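Local structure of ureidoglycolate hydrolase (4PXE) at residues L220-V225 against G390-P395; K235-G240 against L336-I341; I285-P290 against K299-I304; L365-K370 against V417-L422. The protein hydrolyses (S)-ureidoglycolate to glyoxylate, ammonium and carbon dioxide late in plant purine breakdown, working as a homodimer with two manganese ions per subunit. One frame throughout, in Å; residues are numbered along the deposited sequence.

Three of the four contacts pair antiparallel strands, and their chemistry changes with their place in the fold. Contact 1 is buried in the metal-binding half of the subunit, whereas contacts 2 and 3, on the other side of the chain's centre, lie in the region involved in dimerization. Strand 222-239 serves both contact 1 and contact 2, whose centres are about 39 Å apart. Contact 1 is mostly apolar; contact 2, at the surface, carries lysines and glutamates, and contact 3, partly buried, divides its leucines from its charged groups between two faces. Contacts 2 and 3 touch through E237 and H301. Contact 4, beside contact 1, packs leucines against a helix.

Contact 1. Residues L220-V225 against G390-P395; sequences LDIGVV and GMIFIP
G223 O draws in two groups of the opposite strand: the amide of F393, 2.8 Å from N to O in a nearly straight bond, and the CA-H of I392, at 3.6 Å between CA and O. Residues 222-225 and 390-394 form an antiparallel ladder in the metal-binding part of this M20-family fold, with G223 and F393 as a hydrogen-bonded pair. The return bond, from G223 N to F393 O, completes that pair. Since glycine carries no side chain, F393 CB can settle 3.9 Å from G223 CA.

V225 holds CG1 anti to its backbone N (chi1 175°), which leaves CG2 beside that N and over one face of the F393 ring. This methyl sits 3.5 Å from the ring centroid and only 6° off the normal, a CH-pi contact over the middle of the face. V225 CB also rests 3.6 Å from M391 CB, the two side chains running side by side. An alanine at F393 would probably leave the V225 methyl without its aromatic floor and open a gap beneath it.

V224 and I392 lie on the other face; beside them the CG2 methyls of I222 and I392 meet, and both isoleucines pack on V419 of helix 410-429. M391 reaches from the strand to H378 of the substrate site and H208, which also binds the catalytic manganese, so the ladder borders the active site. At the end of the ladder V225 N donates to M391 O, while one water accepts from M391 N at 2.9 Å and donates to V225 O at 2.7 Å.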
loop_
_atom_site.group_PDB
_atom_site.type_symbol
_atom_site.label_atom_id
_atom_site.label_comp_id
_atom_site.label_asym_id
_atom_site.label_seq_id
_atom_site.Cartn_x
_atom_site.Cartn_y
_atom_site.Cartn_z
ATOM N N LEU A 220 27.169 29.161 9.545
ATOM C CA LEU A 220 27.379 29.877 8.287
ATOM C C LEU A 220 26.061 30.234 7.618
ATOM O O LEU A 220 25.055 29.550 7.810
ATOM C CB LEU A 220 28.222 29.037 7.321
ATOM C CG LEU A 220 29.601 28.622 7.827
ATOM C CD1 LEU A 220 30.227 27.599 6.880
ATOM C CD2 LEU A 220 30.495 29.855 7.959
ATOM N N ASP A 221 26.073 31.297 6.815
ATOM C CA ASP A 221 24.848 31.805 6.199
ATOM C C ASP A 221 24.489 31.175 4.865
ATOM O O ASP A 221 23.306 31.030 4.543
ATOM C CB ASP A 221 24.963 33.319 5.972
ATOM C CG ASP A 221 25.189 34.092 7.256
ATOM O OD1 ASP A 221 24.482 33.824 8.246
ATOM O OD2 ASP A 221 26.082 34.965 7.266
ATOM N N ILE A 222 25.504 30.853 4.069
ATOM C CA ILE A 222 25.303 30.518 2.664
ATOM C C ILE A 222 26.205 29.378 2.228
ATOM O O ILE A 222 27.392 29.364 2.535
ATOM C CB ILE A 222 25.631 31.747 1.762
ATOM C CG1 ILE A 222 24.662 32.900 2.029
ATOM C CG2 ILE A 222 25.624 31.369 0.285
ATOM C CD1 ILE A 222 23.227 32.632 1.592
ATOM N N GLY A 223 25.637 28.405 1.526
ATOM C CA GLY A 223 26.439 27.390 0.865
ATOM C C GLY A 223 26.540 27.667 -0.623
ATOM O O GLY A 223 25.530 27.882 -1.299
ATOM N N VAL A 224 27.762 27.706 -1.133
ATOM C CA VAL A 224 27.957 27.852 -2.564
ATOM C C VAL A 224 28.182 26.459 -3.127
ATOM O O VAL A 224 29.188 25.812 -2.836
ATOM C CB VAL A 224 29.137 28.785 -2.871
ATOM C CG1 VAL A 224 29.373 28.872 -4.367
ATOM C CG2 VAL A 224 28.882 30.169 -2.269
ATOM N N VAL A 225 27.207 25.971 -3.887
ATOM C CA VAL A 225 27.206 24.563 -4.282
ATOM C C VAL A 225 28.124 24.325 -5.478
ATOM O O VAL A 225 28.005 24.997 -6.501
ATOM C CB VAL A 225 25.779 24.095 -4.612
ATOM C CG1 VAL A 225 25.779 22.660 -5.154
ATOM C CG2 VAL A 225 24.902 24.215 -3.378
ATOM N N GLY A 390 24.584 27.124 -11.107
ATOM C CA GLY A 390 25.047 27.162 -9.734
ATOM C C GLY A 390 23.863 27.074 -8.800
ATOM O O GLY A 390 22.721 27.287 -9.225
ATOM N N MET A 391 24.134 26.777 -7.534
ATOM C CA MET A 391 23.087 26.763 -6.513
ATOM C C MET A 391 23.537 27.522 -5.280
ATOM O O MET A 391 24.701 27.457 -4.887
ATOM C CB MET A 391 22.711 25.335 -6.093
ATOM C CG MET A 391 22.202 24.441 -7.209
ATOM S SD MET A 391 21.518 22.902 -6.533
ATOM C CE MET A 391 20.068 23.564 -5.705
ATOM N N ILE A 392 22.586 28.211 -4.657
ATOM C CA ILE A 392 22.783 28.850 -3.364
ATOM C C ILE A 392 22.012 28.028 -2.326
ATOM O O ILE A 392 20.792 27.903 -2.435
ATOM C CB ILE A 392 22.174 30.255 -3.384
ATOM C CG1 ILE A 392 22.823 31.123 -4.473
ATOM C CG2 ILE A 392 22.328 30.945 -2.027
ATOM C CD1 ILE A 392 22.010 32.336 -4.805
ATOM N N PHE A 393 22.715 27.475 -1.342
ATOM C CA PHE A 393 22.080 26.812 -0.195
ATOM C C PHE A 393 21.907 27.785 0.972
ATOM O O PHE A 393 22.791 28.612 1.249
ATOM C CB PHE A 393 22.940 25.652 0.313
ATOM C CG PHE A 393 22.740 24.338 -0.407
ATOM C CD1 PHE A 393 21.696 24.125 -1.315
ATOM C CD2 PHE A 393 23.611 23.298 -0.131
ATOM C CE1 PHE A 393 21.554 22.862 -1.931
ATOM C CE2 PHE A 393 23.464 22.058 -0.735
ATOM C CZ PHE A 393 22.440 21.851 -1.632
ATOM N N ILE A 394 20.775 27.664 1.657
ATOM C CA ILE A 394 20.580 28.322 2.946
ATOM C C ILE A 394 20.447 27.252 4.038
ATOM O O ILE A 394 20.137 26.092 3.759
ATOM C CB ILE A 394 19.346 29.246 2.951
ATOM C CG1 ILE A 394 18.072 28.449 2.656
ATOM C CG2 ILE A 394 19.526 30.399 1.972
ATOM C CD1 ILE A 394 16.810 29.311 2.761
ATOM N N PRO A 395 20.705 27.623 5.298
ATOM C CA PRO A 395 20.609 26.629 6.370
ATOM C C PRO A 395 19.195 26.119 6.569
ATOM O O PRO A 395 18.227 26.787 6.201
ATOM C CB PRO A 395 21.035 27.412 7.617
ATOM C CG PRO A 395 21.814 28.587 7.085
ATOM C CD PRO A 395 21.160 28.938 5.792
HETATM O O HOH W 1 26.993 27.358 -7.263
#

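Contact 2. Residues K235-G240 against L336-I341; sequences KVEFEG and LSEFKI
E237 holds CG beside its backbone N (chi1 -61°) and E338 holds CG anti to its own N (chi1 176°); from these starting points the two chains, extended beyond CG, cross each other at a slant. E338 OE1 ends up 3.4 Å from E237 CG, and the carboxylate planes stand 76° apart. The backbones form an antiparallel ladder with a classic beta bulge, S337 and E338 both facing E237: E237 O takes a bond from S337 N at 3.0 Å and a weak one from E338 N.

Apolar groups line the opposite face. L336 CD1 lies 3.7 Å from V236 CG1 and also touches F238, while V236 CG2 approaches the ring of F339; V236 and F238 pack on helix 256-272.

S337 CB rests 3.5 Å from E239 CD, and a water links S337 OG to E237 OE1 and, weakly, to E239 OE2. An alanine at E239 would probably expose the flank of S337 and cost that water its weak third anchor.

E237 OE2 and E338 OE1, 3.8 Å apart, should repel each other. Two outlets probably ease this: H301 of the adjoining strand bonds E237 OE2, and K235 NZ forms a long salt bridge with E338 OE2, 3.9 Å away.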
loop_
_atom_site.group_PDB
_atom_site.type_symbol
_atom_site.label_atom_id
_atom_site.label_comp_id
_atom_site.label_asym_id
_atom_site.label_seq_id
_atom_site.Cartn_x
_atom_site.Cartn_y
_atom_site.Cartn_z
ATOM N N LYS A 235 13.143 0.085 -10.132
ATOM C CA LYS A 235 11.873 -0.565 -9.817
ATOM C C LYS A 235 12.068 -2.068 -9.938
ATOM O O LYS A 235 12.581 -2.549 -10.950
ATOM C CB LYS A 235 10.792 -0.150 -10.808
ATOM C CG LYS A 235 10.084 1.142 -10.490
ATOM C CD LYS A 235 8.664 1.120 -11.054
ATOM C CE LYS A 235 8.662 1.008 -12.575
ATOM N NZ LYS A 235 7.269 0.962 -13.119
ATOM N N VAL A 236 11.638 -2.812 -8.922
ATOM C CA VAL A 236 11.815 -4.254 -8.896
ATOM C C VAL A 236 10.511 -4.927 -8.513
ATOM O O VAL A 236 9.815 -4.485 -7.593
ATOM C CB VAL A 236 12.914 -4.659 -7.892
ATOM C CG1 VAL A 236 13.147 -6.160 -7.911
ATOM C CG2 VAL A 236 14.217 -3.914 -8.202
ATOM N N GLU A 237 10.166 -5.988 -9.234
ATOM C CA GLU A 237 9.021 -6.806 -8.856
ATOM C C GLU A 237 9.373 -8.282 -8.816
ATOM O O GLU A 237 10.117 -8.783 -9.665
ATOM C CB GLU A 237 7.828 -6.566 -9.787
ATOM C CG GLU A 237 7.330 -5.129 -9.751
ATOM C CD GLU A 237 5.964 -4.946 -10.384
ATOM O OE1 GLU A 237 5.532 -5.826 -11.165
ATOM O OE2 GLU A 237 5.322 -3.912 -10.095
ATOM N N PHE A 238 8.841 -8.965 -7.808
ATOM C CA PHE A 238 8.940 -10.415 -7.696
ATOM C C PHE A 238 7.541 -11.011 -7.817
ATOM O O PHE A 238 6.576 -10.416 -7.335
ATOM C CB PHE A 238 9.507 -10.819 -6.339
ATOM C CG PHE A 238 10.937 -10.409 -6.110
ATOM C CD1 PHE A 238 11.984 -11.120 -6.688
ATOM C CD2 PHE A 238 11.232 -9.348 -5.266
ATOM C CE1 PHE A 238 13.294 -10.764 -6.440
ATOM C CE2 PHE A 238 12.547 -8.991 -5.014
ATOM C CZ PHE A 238 13.574 -9.697 -5.601
ATOM N N GLU A 239 7.431 -12.176 -8.457
ATOM C CA GLU A 239 6.147 -12.881 -8.541
ATOM C C GLU A 239 6.246 -14.311 -8.027
ATOM O O GLU A 239 7.196 -15.030 -8.352
ATOM C CB GLU A 239 5.622 -12.888 -9.986
ATOM C CG GLU A 239 5.090 -11.541 -10.464
ATOM C CD GLU A 239 4.709 -11.532 -11.936
ATOM O OE1 GLU A 239 5.066 -12.489 -12.650
ATOM O OE2 GLU A 239 4.063 -10.557 -12.379
ATOM N N GLY A 240 5.264 -14.714 -7.221
ATOM C CA GLY A 240 5.156 -16.078 -6.729
ATOM C C GLY A 240 3.736 -16.585 -6.903
ATOM O O GLY A 240 2.914 -15.932 -7.536
ATOM N N LEU A 336 11.806 -13.047 -10.981
ATOM C CA LEU A 336 12.165 -11.639 -11.008
ATOM C C LEU A 336 11.470 -11.079 -12.236
ATOM O O LEU A 336 12.011 -11.123 -13.349
ATOM C CB LEU A 336 13.681 -11.469 -11.099
ATOM C CG LEU A 336 14.213 -10.035 -11.142
ATOM C CD1 LEU A 336 13.706 -9.185 -9.972
ATOM C CD2 LEU A 336 15.736 -10.060 -11.173
ATOM N N SER A 337 10.250 -10.586 -12.038
ATOM C CA SER A 337 9.388 -10.207 -13.149
ATOM C C SER A 337 9.671 -8.806 -13.687
ATOM O O SER A 337 9.318 -8.481 -14.821
ATOM C CB SER A 337 7.916 -10.360 -12.759
ATOM O OG SER A 337 7.608 -9.582 -11.619
ATOM N N GLU A 338 10.307 -7.974 -12.869
ATOM C CA GLU A 338 10.745 -6.667 -13.333
ATOM C C GLU A 338 12.007 -6.257 -12.606
ATOM O O GLU A 338 12.088 -6.352 -11.387
ATOM C CB GLU A 338 9.658 -5.615 -13.106
ATOM C CG GLU A 338 10.096 -4.203 -13.476
ATOM C CD GLU A 338 8.958 -3.212 -13.424
ATOM O OE1 GLU A 338 8.220 -3.211 -12.416
ATOM O OE2 GLU A 338 8.797 -2.441 -14.394
ATOM N N PHE A 339 13.000 -5.821 -13.373
ATOM C CA PHE A 339 14.145 -5.112 -12.823
ATOM C C PHE A 339 14.443 -3.968 -13.779
ATOM O O PHE A 339 15.047 -4.170 -14.838
ATOM C CB PHE A 339 15.365 -6.021 -12.630
ATOM C CG PHE A 339 16.446 -5.389 -11.797
ATOM C CD1 PHE A 339 16.549 -5.665 -10.449
ATOM C CD2 PHE A 339 17.317 -4.459 -12.355
ATOM C CE1 PHE A 339 17.529 -5.065 -9.668
ATOM C CE2 PHE A 339 18.297 -3.856 -11.581
ATOM C CZ PHE A 339 18.399 -4.156 -10.241
ATOM N N LYS A 340 13.994 -2.771 -13.414
ATOM C CA LYS A 340 14.074 -1.624 -14.305
ATOM C C LYS A 340 14.907 -0.538 -13.657
ATOM O O LYS A 340 14.581 -0.059 -12.571
ATOM C CB LYS A 340 12.670 -1.084 -14.602
ATOM C CG LYS A 340 12.614 0.118 -15.555
ATOM C CD LYS A 340 11.188 0.670 -15.650
ATOM C CE LYS A 340 11.040 1.701 -16.760
ATOM N NZ LYS A 340 11.107 1.075 -18.110
ATOM N N ILE A 341 15.993 -0.152 -14.313
ATOM C CA ILE A 341 16.730 1.032 -13.897
ATOM C C ILE A 341 15.999 2.222 -14.504
ATOM O O ILE A 341 16.088 2.487 -15.709
ATOM C CB ILE A 341 18.197 0.973 -14.359
ATOM C CG1 ILE A 341 18.889 -0.264 -13.774
ATOM C CG2 ILE A 341 18.927 2.261 -13.960
ATOM C CD1 ILE A 341 20.317 -0.480 -14.255
HETATM O O HOH W 2 5.992 -7.692 -12.715
#

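Contact 3. Residues I285-P290 against K299-I304; sequences ILELHP and KSHLEI
This is a regular antiparallel pairing between the two arms of a beta hairpin, strands 280-289 and 295-308, in the region of the subunit involved in dimerization. I285, E287 and H289 form hydrogen-bonded pairs with E303, H301 and K299. E287 N to H301 O is the shortest of these bonds at 2.8 Å, whereas I285 N is buried with no partner in the model.

One face is built round H301. Its NE2 donates to E303 OE2 at 2.7 Å, almost straight at 177°, in the ring plane and on the carboxylate's anti lone pair. With ND1 already engaged by a glutamate of the neighbouring strand, the imidazole is probably inclined to be charged and is kept from turning. I285 CG2 approaches the ring edge near its plane, 4.0 Å from H301 CD2, and I285 CD1 lies 3.6 Å from E303 OE1. Farther along, K299 CE passes 3.9 Å from H289 CD2.

L286, L288, S300 and L302 share the other face, where L288 CD2 meets S300 CB and helix 256-272 covers part of the row.

L286 and L288 also pack against L288 and L286 of the second subunit, and H289 meets Y98 of that subunit edge-to-face. The hairpin thus belongs to the dimerization region of this M20-family homodimer, and meets its copy through matching leucines.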
loop_
_atom_site.group_PDB
_atom_site.type_symbol
_atom_site.label_atom_id
_atom_site.label_comp_id
_atom_site.label_asym_id
_atom_site.label_seq_id
_atom_site.Cartn_x
_atom_site.Cartn_y
_atom_site.Cartn_z
ATOM N N ILE A 285 9.608 2.533 -1.010
ATOM C CA ILE A 285 8.348 1.913 -1.402
ATOM C C ILE A 285 8.508 0.395 -1.429
ATOM O O ILE A 285 9.448 -0.129 -2.034
ATOM C CB ILE A 285 7.877 2.424 -2.779
ATOM C CG1 ILE A 285 7.401 3.875 -2.667
ATOM C CG2 ILE A 285 6.778 1.517 -3.358
ATOM C CD1 ILE A 285 7.120 4.538 -4.006
ATOM N N LEU A 286 7.603 -0.296 -0.740
ATOM C CA LEU A 286 7.575 -1.756 -0.745
ATOM C C LEU A 286 6.105 -2.115 -0.615
ATOM O O LEU A 286 5.514 -1.912 0.451
ATOM C CB LEU A 286 8.400 -2.331 0.418
ATOM C CG LEU A 286 8.806 -3.812 0.341
ATOM C CD1 LEU A 286 9.789 -4.190 1.450
ATOM C CD2 LEU A 286 7.590 -4.740 0.400
ATOM N N GLU A 287 5.525 -2.634 -1.696
ATOM C CA GLU A 287 4.098 -2.938 -1.723
ATOM C C GLU A 287 3.865 -4.409 -1.976
ATOM O O GLU A 287 4.527 -5.015 -2.826
ATOM C CB GLU A 287 3.398 -2.107 -2.794
ATOM C CG GLU A 287 3.512 -0.604 -2.553
ATOM C CD GLU A 287 2.921 0.225 -3.674
ATOM O OE1 GLU A 287 2.804 -0.293 -4.804
ATOM O OE2 GLU A 287 2.582 1.403 -3.419
ATOM N N LEU A 288 2.926 -4.975 -1.226
ATOM C CA LEU A 288 2.545 -6.377 -1.391
ATOM C C LEU A 288 1.175 -6.511 -2.042
ATOM O O LEU A 288 0.258 -5.733 -1.776
ATOM C CB LEU A 288 2.536 -7.094 -0.046
ATOM C CG LEU A 288 3.794 -7.017 0.823
ATOM C CD1 LEU A 288 3.604 -7.761 2.143
ATOM C CD2 LEU A 288 5.011 -7.543 0.040
ATOM N N HIS A 289 1.047 -7.521 -2.897
ATOM C CA HIS A 289 -0.226 -7.880 -3.503
ATOM C C HIS A 289 -0.484 -9.350 -3.206
ATOM O O HIS A 289 0.417 -10.177 -3.344
ATOM C CB HIS A 289 -0.168 -7.670 -5.019
ATOM C CG HIS A 289 -1.334 -8.254 -5.756
ATOM N ND1 HIS A 289 -2.515 -7.569 -5.950
ATOM C CD2 HIS A 289 -1.503 -9.466 -6.340
ATOM C CE1 HIS A 289 -3.359 -8.330 -6.625
ATOM N NE2 HIS A 289 -2.771 -9.489 -6.868
ATOM N N PRO A 290 -1.725 -9.695 -2.818
ATOM C CA PRO A 290 -2.911 -8.822 -2.768
ATOM C C PRO A 290 -3.022 -7.913 -1.540
ATOM O O PRO A 290 -3.913 -7.055 -1.509
ATOM C CB PRO A 290 -4.076 -9.826 -2.783
ATOM C CG PRO A 290 -3.519 -11.030 -2.190
ATOM C CD PRO A 290 -2.073 -11.110 -2.602
ATOM N N LYS A 299 2.788 -11.035 -5.407
ATOM C CA LYS A 299 3.581 -10.019 -6.082
ATOM C C LYS A 299 4.114 -9.043 -5.052
ATOM O O LYS A 299 3.414 -8.676 -4.113
ATOM C CB LYS A 299 2.752 -9.266 -7.116
ATOM C CG LYS A 299 2.322 -10.078 -8.317
ATOM C CD LYS A 299 1.969 -9.169 -9.484
ATOM C CE LYS A 299 0.987 -8.080 -9.072
ATOM N NZ LYS A 299 0.637 -7.197 -10.225
ATOM N N SER A 300 5.366 -8.639 -5.215
ATOM C CA SER A 300 5.899 -7.546 -4.420
ATOM C C SER A 300 6.551 -6.542 -5.353
ATOM O O SER A 300 7.036 -6.896 -6.423
ATOM C CB SER A 300 6.890 -8.053 -3.378
ATOM O OG SER A 300 8.003 -8.692 -3.986
ATOM N N HIS A 301 6.547 -5.284 -4.932
ATOM C CA HIS A 301 6.974 -4.166 -5.757
ATOM C C HIS A 301 7.830 -3.273 -4.879
ATOM O O HIS A 301 7.351 -2.775 -3.854
ATOM C CB HIS A 301 5.726 -3.409 -6.245
ATOM C CG HIS A 301 6.018 -2.122 -6.957
ATOM N ND1 HIS A 301 6.103 -2.029 -8.331
ATOM C CD2 HIS A 301 6.215 -0.869 -6.483
ATOM C CE1 HIS A 301 6.360 -0.776 -8.670
ATOM N NE2 HIS A 301 6.431 -0.053 -7.567
ATOM N N LEU A 302 9.093 -3.093 -5.265
ATOM C CA LEU A 302 10.014 -2.214 -4.539
ATOM C C LEU A 302 10.449 -1.079 -5.430
ATOM O O LEU A 302 10.654 -1.265 -6.630
ATOM C CB LEU A 302 11.295 -2.940 -4.134
ATOM C CG LEU A 302 11.224 -4.200 -3.298
ATOM C CD1 LEU A 302 11.080 -5.388 -4.234
ATOM C CD2 LEU A 302 12.459 -4.330 -2.410
ATOM N N GLU A 303 10.623 0.097 -4.838
ATOM C CA GLU A 303 11.268 1.195 -5.543
ATOM C C GLU A 303 12.446 1.641 -4.697
ATOM O O GLU A 303 12.306 1.925 -3.500
ATOM C CB GLU A 303 10.283 2.330 -5.834
ATOM C CG GLU A 303 9.073 1.816 -6.580
ATOM C CD GLU A 303 8.170 2.904 -7.117
ATOM O OE1 GLU A 303 8.623 4.059 -7.277
ATOM O OE2 GLU A 303 6.993 2.595 -7.390
ATOM N N ILE A 304 13.612 1.672 -5.338
ATOM C CA ILE A 304 14.891 1.807 -4.666
ATOM C C ILE A 304 15.597 3.057 -5.162
ATOM O O ILE A 304 15.675 3.287 -6.366
ATOM C CB ILE A 304 15.777 0.587 -4.975
ATOM C CG1 ILE A 304 15.068 -0.707 -4.538
ATOM C CG2 ILE A 304 17.133 0.712 -4.291
ATOM C CD1 ILE A 304 15.755 -1.999 -5.013
#

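Contact 4. Residues L365-K370 against V417-L422; sequences LNLSHK and VKVLSL
L365 drives one branch into the side of helix 410-429, with CD1 3.6 Å from K418 O and 3.8 Å from K418 CB. Its CG lies beside the backbone N (chi1 -71°) and CD1 continues away from CA (chi2 162°), an extended form that carries the methyl to the helix backbone. K418 touches L365 through its CB, while the rest of its extended chain leads away.

L365 and L422 run past one another with opposite headings, L365 CG lying 3.8 Å from L422 CD2. L367 CD1 reaches V419 CG2 at 3.6 Å; this same V419 methyl also meets L365 CD1, at 3.9 Å, and thus serves both leucines.

The chain can present two leucines to one helix because it turns sharply between them. N366, with phi at 61°, is the C' residue of a Schellman motif that ends helix 352-364, its bonds running from L367 N to A362 O and from N366 N to T363 O.

The contact therefore joins the end of helix 352-364 to the flank of helix 410-429. A10 of helix 9-12 touches both L365 and L422, and beyond the turn the chain enters strand 369-374, parallel to strand 222-239.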
loop_
_atom_site.group_PDB
_atom_site.type_symbol
_atom_site.label_atom_id
_atom_site.label_comp_id
_atom_site.label_asym_id
_atom_site.label_seq_id
_atom_site.Cartn_x
_atom_site.Cartn_y
_atom_site.Cartn_z
ATOM N N LEU A 365 27.688 41.138 0.768
ATOM C CA LEU A 365 26.542 41.264 1.672
ATOM C C LEU A 365 26.921 40.959 3.111
ATOM O O LEU A 365 26.045 40.880 3.988
ATOM C CB LEU A 365 25.411 40.327 1.224
ATOM C CG LEU A 365 24.721 40.773 -0.065
ATOM C CD1 LEU A 365 23.951 39.613 -0.696
ATOM C CD2 LEU A 365 23.793 41.947 0.227
ATOM N N ASN A 366 28.214 40.758 3.351
ATOM C CA ASN A 366 28.729 40.445 4.685
ATOM C C ASN A 366 28.142 39.148 5.237
ATOM O O ASN A 366 27.890 39.021 6.435
ATOM C CB ASN A 366 28.481 41.607 5.662
ATOM C CG ASN A 366 29.147 42.890 5.215
ATOM O OD1 ASN A 366 28.492 43.916 5.031
ATOM N ND2 ASN A 366 30.456 42.836 5.034
ATOM N N LEU A 367 27.932 38.187 4.344
ATOM C CA LEU A 367 27.394 36.880 4.716
ATOM C C LEU A 367 28.495 35.837 4.660
ATOM O O LEU A 367 29.276 35.801 3.714
ATOM C CB LEU A 367 26.256 36.484 3.776
ATOM C CG LEU A 367 25.019 37.386 3.821
ATOM C CD1 LEU A 367 24.052 37.038 2.716
ATOM C CD2 LEU A 367 24.326 37.287 5.180
ATOM N N SER A 368 28.563 34.991 5.680
ATOM C CA SER A 368 29.560 33.934 5.701
ATOM C C SER A 368 29.128 32.794 4.777
ATOM O O SER A 368 27.929 32.554 4.582
ATOM C CB SER A 368 29.753 33.418 7.120
ATOM O OG SER A 368 28.538 32.875 7.617
ATOM N N HIS A 369 30.100 32.090 4.208
ATOM C CA HIS A 369 29.778 31.054 3.231
ATOM C C HIS A 369 30.869 30.010 3.131
ATOM O O HIS A 369 32.001 30.241 3.556
ATOM C CB HIS A 369 29.521 31.676 1.861
ATOM C CG HIS A 369 30.572 32.654 1.439
ATOM N ND1 HIS A 369 31.618 32.311 0.611
ATOM C CD2 HIS A 369 30.751 33.958 1.756
ATOM C CE1 HIS A 369 32.388 33.369 0.419
ATOM N NE2 HIS A 369 31.882 34.382 1.102
ATOM N N LYS A 370 30.508 28.843 2.603
ATOM C CA LYS A 370 31.497 27.826 2.290
ATOM C C LYS A 370 31.097 27.110 1.016
ATOM O O LYS A 370 29.942 27.171 0.600
ATOM C CB LYS A 370 31.639 26.817 3.429
ATOM C CG LYS A 370 30.505 25.802 3.484
ATOM C CD LYS A 370 30.702 24.767 4.590
ATOM C CE LYS A 370 31.914 23.890 4.330
ATOM N NZ LYS A 370 32.088 22.852 5.379
ATOM N N VAL A 417 17.756 35.050 -0.487
ATOM C CA VAL A 417 17.141 35.930 -1.477
ATOM C C VAL A 417 18.070 37.089 -1.847
ATOM O O VAL A 417 18.188 37.443 -3.026
ATOM C CB VAL A 417 15.766 36.459 -0.993
ATOM C CG1 VAL A 417 15.261 37.587 -1.895
ATOM C CG2 VAL A 417 14.742 35.316 -0.940
ATOM N N LYS A 418 18.754 37.662 -0.864
ATOM C CA LYS A 418 19.683 38.750 -1.158
ATOM C C LYS A 418 20.838 38.279 -2.025
ATOM O O LYS A 418 21.213 38.972 -2.975
ATOM C CB LYS A 418 20.218 39.374 0.129
ATOM C CG LYS A 418 19.192 40.180 0.904
ATOM C CD LYS A 418 19.791 40.652 2.214
ATOM C CE LYS A 418 18.786 41.428 3.029
ATOM N NZ LYS A 418 19.281 41.663 4.411
ATOM N N VAL A 419 21.409 37.121 -1.707
ATOM C CA VAL A 419 22.483 36.576 -2.532
ATOM C C VAL A 419 21.981 36.280 -3.944
ATOM O O VAL A 419 22.658 36.576 -4.930
ATOM C CB VAL A 419 23.104 35.322 -1.896
ATOM C CG1 VAL A 419 24.109 34.663 -2.857
ATOM C CG2 VAL A 419 23.767 35.674 -0.573
ATOM N N LEU A 420 20.777 35.730 -4.045
ATOM C CA LEU A 420 20.180 35.479 -5.353
ATOM C C LEU A 420 19.985 36.767 -6.154
ATOM O O LEU A 420 20.357 36.831 -7.328
ATOM C CB LEU A 420 18.857 34.738 -5.203
ATOM C CG LEU A 420 18.149 34.408 -6.515
ATOM C CD1 LEU A 420 19.023 33.535 -7.411
ATOM C CD2 LEU A 420 16.813 33.715 -6.236
ATOM N N SER A 421 19.417 37.790 -5.515
ATOM C CA SER A 421 19.215 39.088 -6.156
ATOM C C SER A 421 20.520 39.659 -6.695
ATOM O O SER A 421 20.601 40.115 -7.846
ATOM C CB SER A 421 18.627 40.081 -5.157
ATOM O OG SER A 421 17.323 39.707 -4.747
ATOM N N LEU A 422 21.542 39.655 -5.851
ATOM C CA LEU A 422 22.802 40.296 -6.203
ATOM C C LEU A 422 23.548 39.483 -7.256
ATOM O O LEU A 422 24.182 40.049 -8.146
ATOM C CB LEU A 422 23.652 40.499 -4.943
ATOM C CG LEU A 422 24.921 41.337 -5.091
ATOM C CD1 LEU A 422 24.640 42.677 -5.793
ATOM C CD2 LEU A 422 25.517 41.559 -3.719
#